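Local coordinates for putative glycosyltransferase (Mannosyltransferase) involved in glycosylating the PBCV-1 major capsid protein (Paramecium bursaria Chlorella virus 1, PDB 2P73) that probably transfers a sugar from a nucleotide donor during glycosylation of the viral major capsid protein, using a manganese-binding GT-A-type domain that binds UDP and UDP-glucose, at residues T9-H14 and E74-L79; S81-N86 and F193-G198. All blocks are in the same frame, centred on the assembly; numbering follows the deposited sequence.

Interaction 1: residues T9-H14 and E74-L79; sequences TILSGH and EWFLWL. With UDP (uridine-5'-diphosphate), chain C.
T9 N reaches W75 O at 3.0 Å, the first of four backbone bonds that lace 9-13 to 75-79 as parallel strands. T9 O then takes L77 N, L77 O takes L11 N, and L11 O takes L79 N at 3.2 Å. Carbonyls T9 O and L77 O each also meet a CA-H, from F76 and I10 respectively. Past the last backbone bond, S12 OG donates to L79 O at 2.9 Å; with chi1 at -170° the hydroxyl stands opposite its own backbone N and continues the ladder through a side chain.

The sheet has two apolar faces here. On one, I10 and L77 run side by side, and I10 CG2 meets L79 CD1 at 3.7 Å. On the other, L11 is wedged between F76 and W78: its CD2 lies at the edge of the F76 ring, while its CD1 sits in the plane of the indole, 3.7 Å from W78 CE3, the two side chains crossing near a right angle. The far rim of the same indole reaches the nucleotide, with W78 CZ2 3.6 Å from UDP O3'. UDP O2' donates to G13 O at 2.7 Å, and the H14 ring has uracil N3 over one face, so both ribose and base are met by G13 and H14.

Further out, W78 NE1 is hydrogen-bonded to D80 OD1, which ties the indole to a metal ligand. Helix 59-69 packs on L11 and F76, helix 20-36 on I10. Neighbouring parallel strands whose C-terminal ends meet the nucleotide are characteristic of the Rossmann-like core of a GT-A glycosyltransferase.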
loop_
_atom_site.group_PDB
_atom_site.type_symbol
_atom_site.label_atom_id
_atom_site.label_comp_id
_atom_site.label_asym_id
_atom_site.label_seq_id
_atom_site.Cartn_x
_atom_site.Cartn_y
_atom_site.Cartn_z
ATOM N N THR A 9 -2.135 -5.934 9.912
ATOM C CA THR A 9 -2.689 -4.610 10.075
ATOM C C THR A 9 -2.628 -3.902 8.740
ATOM O O THR A 9 -1.549 -3.693 8.176
ATOM C CB THR A 9 -1.919 -3.802 11.137
ATOM O OG1 THR A 9 -2.018 -4.488 12.378
ATOM C CG2 THR A 9 -2.496 -2.433 11.318
ATOM N N ILE A 10 -3.801 -3.566 8.231
ATOM C CA ILE A 10 -3.926 -2.841 7.010
ATOM C C ILE A 10 -3.975 -1.374 7.400
ATOM O O ILE A 10 -4.694 -1.000 8.315
ATOM C CB ILE A 10 -5.208 -3.259 6.236
ATOM C CG1 ILE A 10 -5.170 -4.767 5.916
ATOM C CG2 ILE A 10 -5.363 -2.423 4.982
ATOM C CD1 ILE A 10 -6.308 -5.283 5.014
ATOM N N LEU A 11 -3.180 -0.551 6.726
ATOM C CA LEU A 11 -3.141 0.867 7.030
ATOM C C LEU A 11 -3.261 1.692 5.740
ATOM O O LEU A 11 -2.879 1.254 4.649
ATOM C CB LEU A 11 -1.879 1.236 7.854
ATOM C CG LEU A 11 -0.535 0.898 7.184
ATOM C CD1 LEU A 11 0.531 1.962 7.432
ATOM C CD2 LEU A 11 -0.024 -0.482 7.560
ATOM N N SER A 12 -3.847 2.874 5.878
ATOM C CA SER A 12 -4.021 3.784 4.765
ATOM C C SER A 12 -4.153 5.199 5.325
ATOM O O SER A 12 -3.980 5.419 6.525
ATOM C CB SER A 12 -5.243 3.380 3.944
ATOM O OG SER A 12 -5.324 4.107 2.729
ATOM N N GLY A 13 -4.453 6.153 4.459
ATOM C CA GLY A 13 -4.584 7.534 4.871
ATOM C C GLY A 13 -4.574 8.417 3.648
ATOM O O GLY A 13 -3.981 8.064 2.626
ATOM N N HIS A 14 -5.235 9.562 3.748
ATOM C CA HIS A 14 -5.329 10.480 2.626
ATOM C C HIS A 14 -5.547 11.903 3.094
ATOM O O HIS A 14 -6.449 12.170 3.898
ATOM C CB HIS A 14 -6.461 10.067 1.679
ATOM C CG HIS A 14 -6.521 10.874 0.421
ATOM N ND1 HIS A 14 -5.774 10.568 -0.699
ATOM C CD2 HIS A 14 -7.242 11.978 0.103
ATOM C CE1 HIS A 14 -6.036 11.444 -1.654
ATOM N NE2 HIS A 14 -6.922 12.311 -1.192
ATOM N N GLU A 74 2.196 -8.805 12.916
ATOM C CA GLU A 74 3.338 -9.405 12.220
ATOM C C GLU A 74 3.640 -8.770 10.857
ATOM O O GLU A 74 4.801 -8.558 10.521
ATOM C CB GLU A 74 3.186 -10.920 12.069
ATOM C CG GLU A 74 4.553 -11.609 11.988
ATOM C CD GLU A 74 4.492 -13.105 11.716
ATOM O OE1 GLU A 74 3.564 -13.790 12.243
ATOM O OE2 GLU A 74 5.403 -13.584 10.981
ATOM N N TRP A 75 2.589 -8.505 10.076
ATOM C CA TRP A 75 2.700 -7.871 8.768
ATOM C C TRP A 75 1.861 -6.590 8.706
ATOM O O TRP A 75 0.673 -6.593 9.058
ATOM C CB TRP A 75 2.266 -8.833 7.665
ATOM C CG TRP A 75 3.226 -9.977 7.441
ATOM C CD1 TRP A 75 3.117 -11.247 7.935
ATOM C CD2 TRP A 75 4.424 -9.953 6.650
ATOM N NE1 TRP A 75 4.182 -12.014 7.506
ATOM C CE2 TRP A 75 5.003 -11.242 6.727
ATOM C CE3 TRP A 75 5.067 -8.965 5.881
ATOM C CZ2 TRP A 75 6.191 -11.573 6.061
ATOM C CZ3 TRP A 75 6.254 -9.292 5.228
ATOM C CH2 TRP A 75 6.801 -10.589 5.324
ATOM N N PHE A 76 2.482 -5.490 8.295
ATOM C CA PHE A 76 1.728 -4.255 8.031
ATOM C C PHE A 76 1.495 -4.175 6.541
ATOM O O PHE A 76 2.415 -4.422 5.749
ATOM C CB PHE A 76 2.476 -3.015 8.515
ATOM C CG PHE A 76 2.711 -2.987 10.010
ATOM C CD1 PHE A 76 1.766 -2.422 10.872
ATOM C CD2 PHE A 76 3.883 -3.510 10.550
ATOM C CE1 PHE A 76 1.984 -2.386 12.241
ATOM C CE2 PHE A 76 4.106 -3.481 11.934
ATOM C CZ PHE A 76 3.148 -2.911 12.777
ATOM N N LEU A 77 0.267 -3.862 6.153
ATOM C CA LEU A 77 -0.060 -3.767 4.743
ATOM C C LEU A 77 -0.529 -2.371 4.391
ATOM O O LEU A 77 -1.609 -1.941 4.822
ATOM C CB LEU A 77 -1.090 -4.821 4.324
ATOM C CG LEU A 77 -1.652 -4.708 2.902
ATOM C CD1 LEU A 77 -0.544 -4.791 1.824
ATOM C CD2 LEU A 77 -2.761 -5.750 2.646
ATOM N N TRP A 78 0.301 -1.672 3.611
ATOM C CA TRP A 78 -0.046 -0.374 3.094
ATOM C C TRP A 78 -0.861 -0.534 1.817
ATOM O O TRP A 78 -0.467 -1.262 0.903
ATOM C CB TRP A 78 1.191 0.478 2.789
ATOM C CG TRP A 78 0.785 1.754 2.092
ATOM C CD1 TRP A 78 0.827 2.017 0.730
ATOM C CD2 TRP A 78 0.246 2.927 2.705
ATOM N NE1 TRP A 78 0.358 3.285 0.482
ATOM C CE2 TRP A 78 -0.024 3.858 1.670
ATOM C CE3 TRP A 78 -0.039 3.287 4.032
ATOM C CZ2 TRP A 78 -0.567 5.131 1.928
ATOM C CZ3 TRP A 78 -0.569 4.553 4.281
ATOM C CH2 TRP A 78 -0.813 5.461 3.239
ATOM N N LEU A 79 -2.012 0.132 1.796
ATOM C CA LEU A 79 -2.826 0.277 0.601
ATOM C C LEU A 79 -3.030 1.756 0.361
ATOM O O LEU A 79 -3.430 2.509 1.262
ATOM C CB LEU A 79 -4.192 -0.377 0.776
ATOM C CG LEU A 79 -4.284 -1.850 1.135
ATOM C CD1 LEU A 79 -5.724 -2.232 1.327
ATOM C CD2 LEU A 79 -3.619 -2.716 0.082
HETATM N N1 UDP C . -1.561 11.221 -1.257
HETATM C C2 UDP C . -2.343 12.112 -0.528
HETATM N N3 UDP C . -2.927 13.181 -1.143
HETATM C C4 UDP C . -2.769 13.372 -2.494
HETATM C C5 UDP C . -1.986 12.470 -3.234
HETATM C C6 UDP C . -1.178 11.569 -2.532
HETATM O O2 UDP C . -2.513 12.007 0.673
HETATM O O4 UDP C . -3.325 14.346 -3.006
HETATM C "C1'" UDP C . -0.944 10.078 -0.557
HETATM C "C2'" UDP C . -2.058 9.087 -0.271
HETATM O "O2'" UDP C . -1.886 8.601 1.042
HETATM C "C3'" UDP C . -1.881 8.012 -1.327
HETATM C "C4'" UDP C . -0.407 8.115 -1.723
HETATM O "O4'" UDP C . 0.034 9.409 -1.339
HETATM O "O3'" UDP C . -2.233 6.752 -0.802
HETATM C "C5'" UDP C . -0.143 7.936 -3.208
HETATM O "O5'" UDP C . -0.960 8.828 -3.931
HETATM P PA UDP C . -1.591 8.375 -5.327
HETATM O O1A UDP C . -2.322 7.093 -5.171
HETATM O O2A UDP C . -2.436 9.399 -5.950
HETATM O O3A UDP C . -0.304 8.035 -6.257
HETATM P PB UDP C . -0.378 7.170 -7.612
HETATM O O1B UDP C . -0.706 5.733 -7.393
HETATM O O2B UDP C . -1.450 7.700 -8.488
HETATM O O3B UDP C . 0.958 7.215 -8.285
#

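Interaction 2: residues S81-N86 and F193-G198. With MN (manganese (II) ion), chain B; UDP (uridine-5'-diphosphate), chain C.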
loop_
_atom_site.group_PDB
_atom_site.type_symbol
_atom_site.label_atom_id
_atom_site.label_comp_id
_atom_site.label_asym_id
_atom_site.label_seq_id
_atom_site.Cartn_x
_atom_site.Cartn_y
_atom_site.Cartn_z
ATOM N N SER A 81 -4.793 5.087 -0.885
ATOM C CA SER A 81 -6.151 5.600 -0.839
ATOM C C SER A 81 -6.979 5.408 -2.111
ATOM O O SER A 81 -8.210 5.569 -2.081
ATOM C CB SER A 81 -6.126 7.090 -0.456
ATOM O OG SER A 81 -5.384 7.845 -1.393
ATOM N N ASP A 82 -6.333 5.080 -3.230
ATOM C CA ASP A 82 -7.075 4.774 -4.468
ATOM C C ASP A 82 -7.050 3.284 -4.785
ATOM O O ASP A 82 -7.220 2.870 -5.940
ATOM C CB ASP A 82 -6.524 5.587 -5.634
ATOM C CG ASP A 82 -5.042 5.380 -5.838
ATOM O OD1 ASP A 82 -4.368 4.944 -4.884
ATOM O OD2 ASP A 82 -4.545 5.620 -6.959
ATOM N N VAL A 83 -6.778 2.484 -3.754
ATOM C CA VAL A 83 -6.882 1.042 -3.834
ATOM C C VAL A 83 -8.119 0.623 -3.032
ATOM O O VAL A 83 -8.273 1.016 -1.855
ATOM C CB VAL A 83 -5.635 0.319 -3.225
ATOM C CG1 VAL A 83 -5.849 -1.189 -3.207
ATOM C CG2 VAL A 83 -4.352 0.641 -4.009
ATOM N N TYR A 84 -8.974 -0.181 -3.661
ATOM C CA TYR A 84 -10.107 -0.795 -2.972
ATOM C C TYR A 84 -10.140 -2.325 -3.097
ATOM O O TYR A 84 -9.473 -2.923 -3.943
ATOM C CB TYR A 84 -11.421 -0.220 -3.485
ATOM C CG TYR A 84 -11.692 -0.536 -4.929
ATOM C CD1 TYR A 84 -12.516 -1.595 -5.292
ATOM C CD2 TYR A 84 -11.107 0.215 -5.939
ATOM C CE1 TYR A 84 -12.757 -1.879 -6.624
ATOM C CE2 TYR A 84 -11.347 -0.068 -7.276
ATOM C CZ TYR A 84 -12.169 -1.103 -7.609
ATOM O OH TYR A 84 -12.385 -1.376 -8.945
ATOM N N VAL A 85 -10.952 -2.925 -2.231
ATOM C CA VAL A 85 -11.169 -4.354 -2.170
ATOM C C VAL A 85 -12.249 -4.650 -3.179
ATOM O O VAL A 85 -13.300 -4.025 -3.159
ATOM C CB VAL A 85 -11.622 -4.778 -0.739
ATOM C CG1 VAL A 85 -12.063 -6.262 -0.685
ATOM C CG2 VAL A 85 -10.514 -4.506 0.254
ATOM N N ASN A 86 -11.955 -5.574 -4.083
ATOM C CA ASN A 86 -12.885 -6.018 -5.104
ATOM C C ASN A 86 -14.071 -6.736 -4.425
ATOM O O ASN A 86 -13.872 -7.776 -3.800
ATOM C CB ASN A 86 -12.128 -6.952 -6.036
ATOM C CG ASN A 86 -12.986 -7.531 -7.136
ATOM O OD1 ASN A 86 -14.044 -7.000 -7.456
ATOM N ND2 ASN A 86 -12.523 -8.640 -7.727
ATOM N N PHE A 193 -7.185 -6.710 -4.540
ATOM C CA PHE A 193 -6.933 -5.276 -4.422
ATOM C C PHE A 193 -6.811 -4.616 -5.800
ATOM O O PHE A 193 -5.946 -4.978 -6.596
ATOM C CB PHE A 193 -5.679 -5.015 -3.579
ATOM C CG PHE A 193 -5.790 -5.497 -2.148
ATOM C CD1 PHE A 193 -6.947 -5.262 -1.399
ATOM C CD2 PHE A 193 -4.736 -6.163 -1.547
ATOM C CE1 PHE A 193 -7.054 -5.713 -0.101
ATOM C CE2 PHE A 193 -4.837 -6.612 -0.247
ATOM C CZ PHE A 193 -6.000 -6.383 0.479
ATOM N N VAL A 194 -7.687 -3.662 -6.080
ATOM C CA VAL A 194 -7.709 -2.989 -7.376
ATOM C C VAL A 194 -7.213 -1.540 -7.213
ATOM O O VAL A 194 -7.704 -0.836 -6.335
ATOM C CB VAL A 194 -9.123 -3.035 -7.986
ATOM C CG1 VAL A 194 -9.188 -2.240 -9.300
ATOM C CG2 VAL A 194 -9.564 -4.512 -8.211
ATOM N N HIS A 195 -6.231 -1.131 -8.031
ATOM C CA HIS A 195 -5.529 0.159 -7.879
ATOM C C HIS A 195 -5.917 1.092 -9.018
ATOM O O HIS A 195 -5.657 0.794 -10.185
ATOM C CB HIS A 195 -4.008 -0.040 -7.929
ATOM C CG HIS A 195 -3.195 1.138 -7.464
ATOM N ND1 HIS A 195 -1.838 1.045 -7.254
ATOM C CD2 HIS A 195 -3.535 2.409 -7.129
ATOM C CE1 HIS A 195 -1.375 2.206 -6.827
ATOM N NE2 HIS A 195 -2.383 3.055 -6.737
ATOM N N MET A 196 -6.528 2.224 -8.675
ATOM C CA MET A 196 -6.887 3.234 -9.665
ATOM C C MET A 196 -5.726 4.176 -9.896
ATOM O O MET A 196 -5.889 5.386 -9.882
ATOM C CB MET A 196 -8.090 4.034 -9.208
ATOM C CG MET A 196 -9.347 3.227 -8.968
ATOM S SD MET A 196 -10.638 4.291 -8.340
ATOM C CE MET A 196 -10.046 4.697 -6.699
ATOM N N CYS A 197 -4.553 3.599 -10.107
ATOM C CA CYS A 197 -3.275 4.319 -10.194
ATOM C C CYS A 197 -3.158 5.286 -11.390
ATOM O O CYS A 197 -3.537 4.940 -12.528
ATOM C CB CYS A 197 -2.158 3.291 -10.262
ATOM S SG CYS A 197 -0.545 3.992 -10.553
ATOM N N GLY A 198 -2.611 6.478 -11.129
ATOM C CA GLY A 198 -2.300 7.449 -12.190
ATOM C C GLY A 198 -3.503 8.062 -12.906
ATOM O O GLY A 198 -3.454 8.307 -14.122
HETATM MN MN MN B . -2.232 4.931 -5.786
HETATM N N1 UDP C . -1.561 11.221 -1.257
HETATM C C2 UDP C . -2.343 12.112 -0.528
HETATM N N3 UDP C . -2.927 13.181 -1.143
HETATM C C4 UDP C . -2.769 13.372 -2.494
HETATM C C5 UDP C . -1.986 12.470 -3.234
HETATM C C6 UDP C . -1.178 11.569 -2.532
HETATM O O2 UDP C . -2.513 12.007 0.673
HETATM O O4 UDP C . -3.325 14.346 -3.006
HETATM C "C1'" UDP C . -0.944 10.078 -0.557
HETATM C "C2'" UDP C . -2.058 9.087 -0.271
HETATM O "O2'" UDP C . -1.886 8.601 1.042
HETATM C "C3'" UDP C . -1.881 8.012 -1.327
HETATM C "C4'" UDP C . -0.407 8.115 -1.723
HETATM O "O4'" UDP C . 0.034 9.409 -1.339
HETATM O "O3'" UDP C . -2.233 6.752 -0.802
HETATM C "C5'" UDP C . -0.143 7.936 -3.208
HETATM O "O5'" UDP C . -0.960 8.828 -3.931
HETATM P PA UDP C . -1.591 8.375 -5.327
HETATM O O1A UDP C . -2.322 7.093 -5.171
HETATM O O2A UDP C . -2.436 9.399 -5.950
HETATM O O3A UDP C . -0.304 8.035 -6.257
HETATM P PB UDP C . -0.378 7.170 -7.612
HETATM O O1B UDP C . -0.706 5.733 -7.393
HETATM O O2B UDP C . -1.450 7.700 -8.488
HETATM O O3B UDP C . 0.958 7.215 -8.285
#
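D82 and H195 meet at the manganese ion: D82 OD1 binds it at 2.3 Å and H195 NE2 at 2.1 Å. D82 OD2 stands farther off, at 2.7 Å, so the carboxylate faces the metal unevenly. UDP O1A and O1B, one from each phosphate, also bind the metal, and D80 completes the set, making D80 and D82 the DxD motif of this GT-A domain. N178 OD1 holds H195 ND1 on the side of the ring away from the metal, while R204 forms a salt bridge with D82 OD2.

Hydrogen bonds join the antiparallel strands. Y84 and V194 form the hydrogen-bonded pair, exchanging both N-H groups. Just past them, M196 N extends the ladder with a nearly straight bond (174°) to D82 O. Beyond the strands, S81 N donates to UDP O3' and G198 N to UDP O2B, each at 3.1 Å.

The rest is apolar. V83 CG2 makes a CH-pi contact over one face of the H195 imidazole, 3.8 Å from its centroid, and C197 CB covers the opposite face, sandwiching the ring and limiting its rotation. V194 CB lies over one face of Y84, whose chi1 of 65° leans the ring toward the neighbouring strand. V85 CG2 touches the F193 ring at its edge.

Helix 20-36 packs against Y84 and V85, helix 201-210 against Y84 and M196, F193 rests on strand 75-79, and strand 179-180 flanks 193-195.

How the interactions relate
From the N terminus, strand 8-13 is followed by helix 20-36, strand 39-43 and helices 52-57 and 59-69 before 74-79 returns to pair beside it, closing interaction 1. Past D80 the chain enters 81-86, and a much longer excursion, including strands 107-110 and 124-128, ends when 193-198 closes interaction 2. The two loops thus follow in series, neither nested nor crossed. Interaction 1 belongs to the six-stranded sheet, interaction 2 to the small three-stranded one. They touch through a probable hydrogen bond between H14 ND1 and S81 OG and through L77 packing on F193, and UDP spans both.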